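Long-range contact in polycomb protein Sfmbt (Drosophila melanogaster, PDB 5J8Y), which probably helps tether the Polycomb complex PRC1 to Polycomb response elements, its SAM domain pairing with that of Scm: residues T29-I35 with P50-M54. Sequence-based numbering, arbitrary orientation.
Sequences TFSRNKI and PLLGM
Leu51 carries nearly all of this contact with Phe30, Asn33 and Ile35, its two methyl branches serving different surroundings. On the buried side, CD1 approaches the Phe30 ring obliquely in an off-centre CH-pi contact, 4.1 Å from its centroid, and meets CD1 of Ile35 tip to tip at 3.8 Å. Leu52 adds its CD2, 4.2 Å from CE1 of the same ring. Were Phe30 an alanine, CD1 of Leu51 and CD2 of Leu52 would probably lose the ring they share, opening a gap between the helix ends. Toward solvent the contact loosens and turns polar: no direct hydrogen bond joins the segments, and a water links Thr29 OG1 (2.7 Å) to Leu51 O (3.0 Å). There CD2 of Leu51 slides past the amide of exposed Asn33. ND2 of Asn33 donates to Thr29 O at 2.7 Å, nearly straight (165°), the oxygen lying in the plane of the Asn33 side-chain amide; the Asn33 backbone N grips it from the other face of the Thr29 carbonyl plane. A Schellman motif with Lys34 at C-prime ends helix 27-32; that at Gly53 is more weakly bonded. Within this five-helix SAM domain, Phe30 also packs on Val14 and Leu18 of helix 11-20, while Leu52 rests on Pro58 and Ile62 of helix 56-71.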
loop_
_atom_site.group_PDB
_atom_site.type_symbol
_atom_site.label_atom_id
_atom_site.label_comp_id
_atom_site.label_asym_id
_atom_site.label_seq_id
_atom_site.Cartn_x
_atom_site.Cartn_y
_atom_site.Cartn_z
ATOM N N THR C 29 -0.688 1.960 17.015
ATOM C CA THR C 29 -0.797 3.321 16.479
ATOM C C THR C 29 -2.260 3.742 16.320
ATOM O O THR C 29 -2.653 4.851 16.613
ATOM C CB THR C 29 -0.072 3.509 15.145
ATOM O OG1 THR C 29 1.238 2.943 15.219
ATOM C CG2 THR C 29 0.049 4.918 14.867
ATOM N N PHE C 30 -3.043 2.797 15.877
ATOM C CA PHE C 30 -4.435 3.017 15.664
ATOM C C PHE C 30 -5.142 3.319 17.017
ATOM O O PHE C 30 -5.976 4.185 17.104
ATOM C CB PHE C 30 -5.027 1.847 14.924
ATOM C CG PHE C 30 -5.138 2.068 13.449
ATOM C CD1 PHE C 30 -4.059 2.470 12.741
ATOM C CD2 PHE C 30 -6.324 1.881 12.782
ATOM C CE1 PHE C 30 -4.146 2.704 11.384
ATOM C CE2 PHE C 30 -6.405 2.095 11.432
ATOM C CZ PHE C 30 -5.325 2.517 10.738
ATOM N N SER C 31 -4.784 2.571 18.048
ATOM C CA SER C 31 -5.295 2.755 19.418
ATOM C C SER C 31 -4.882 4.038 20.029
ATOM O O SER C 31 -5.677 4.759 20.556
ATOM C CB SER C 31 -4.800 1.668 20.313
ATOM O OG SER C 31 -5.463 0.509 20.046
ATOM N N ARG C 32 -3.624 4.356 19.876
ATOM C CA ARG C 32 -3.102 5.565 20.443
ATOM C C ARG C 32 -3.811 6.734 19.855
ATOM O O ARG C 32 -4.100 7.655 20.551
ATOM C CB ARG C 32 -1.622 5.698 20.173
ATOM C CG ARG C 32 -0.703 4.935 21.072
ATOM C CD ARG C 32 0.719 5.283 20.666
ATOM N NE ARG C 32 1.048 4.728 19.382
ATOM C CZ ARG C 32 1.286 3.446 19.199
ATOM N NH1 ARG C 32 1.246 2.619 20.190
ATOM N NH2 ARG C 32 1.565 3.001 18.031
ATOM N N ASN C 33 -4.093 6.696 18.574
ATOM C CA ASN C 33 -4.834 7.754 17.952
ATOM C C ASN C 33 -6.343 7.625 18.028
ATOM O O ASN C 33 -7.084 8.361 17.410
ATOM C CB ASN C 33 -4.424 7.859 16.519
ATOM C CG ASN C 33 -3.065 8.362 16.380
ATOM O OD1 ASN C 33 -2.833 9.552 16.411
ATOM N ND2 ASN C 33 -2.144 7.453 16.248
ATOM N N LYS C 34 -6.787 6.672 18.796
ATOM C CA LYS C 34 -8.179 6.493 18.997
ATOM C C LYS C 34 -8.947 6.468 17.711
ATOM O O LYS C 34 -9.771 7.296 17.414
ATOM C CB LYS C 34 -8.694 7.540 19.957
ATOM C CG LYS C 34 -8.298 7.267 21.393
ATOM C CD LYS C 34 -8.998 8.161 22.364
ATOM C CE LYS C 34 -10.220 7.524 23.018
ATOM N NZ LYS C 34 -10.885 8.491 23.939
ATOM N N ILE C 35 -8.638 5.448 16.941
ATOM C CA ILE C 35 -9.319 5.158 15.710
ATOM C C ILE C 35 -10.335 4.055 16.011
ATOM O O ILE C 35 -9.989 2.903 16.137
ATOM C CB ILE C 35 -8.347 4.701 14.612
ATOM C CG1 ILE C 35 -7.247 5.740 14.397
ATOM C CG2 ILE C 35 -9.107 4.370 13.335
ATOM C CD1 ILE C 35 -7.632 6.942 13.589
ATOM N N PRO C 50 0.373 9.280 7.580
ATOM C CA PRO C 50 1.097 9.530 8.834
ATOM C C PRO C 50 0.786 8.512 9.932
ATOM O O PRO C 50 1.618 8.322 10.819
ATOM C CB PRO C 50 0.624 10.930 9.241
ATOM C CG PRO C 50 -0.678 11.118 8.549
ATOM C CD PRO C 50 -0.556 10.376 7.255
ATOM N N LEU C 51 -0.348 7.837 9.895
ATOM C CA LEU C 51 -0.677 6.826 10.876
ATOM C C LEU C 51 0.168 5.611 10.692
ATOM O O LEU C 51 0.161 4.776 11.525
ATOM C CB LEU C 51 -2.132 6.371 10.815
ATOM C CG LEU C 51 -3.192 7.052 11.663
ATOM C CD1 LEU C 51 -4.512 6.338 11.596
ATOM C CD2 LEU C 51 -2.782 7.217 13.116
ATOM N N LEU C 52 0.857 5.505 9.577
ATOM C CA LEU C 52 1.724 4.362 9.312
ATOM C C LEU C 52 3.144 4.797 8.961
ATOM O O LEU C 52 3.837 4.129 8.196
ATOM C CB LEU C 52 1.142 3.511 8.183
ATOM C CG LEU C 52 -0.264 2.951 8.410
ATOM C CD1 LEU C 52 -0.646 2.087 7.243
ATOM C CD2 LEU C 52 -0.357 2.152 9.693
ATOM N N GLY C 53 3.569 5.924 9.525
ATOM C CA GLY C 53 4.940 6.383 9.385
ATOM C C GLY C 53 5.305 6.791 7.972
ATOM O O GLY C 53 6.448 6.624 7.546
ATOM N N MET C 54 4.333 7.327 7.247
ATOM C CA MET C 54 4.544 7.807 5.901
ATOM C C MET C 54 5.049 6.695 4.972
ATOM O O MET C 54 5.810 6.938 4.071
ATOM C CB MET C 54 5.511 8.994 5.886
ATOM C CG MET C 54 5.030 10.224 6.656
ATOM S SD MET C 54 3.351 10.761 6.305
ATOM C CE MET C 54 3.572 11.440 4.675
HETATM O O HOH W 1 1.648 2.379 12.590
#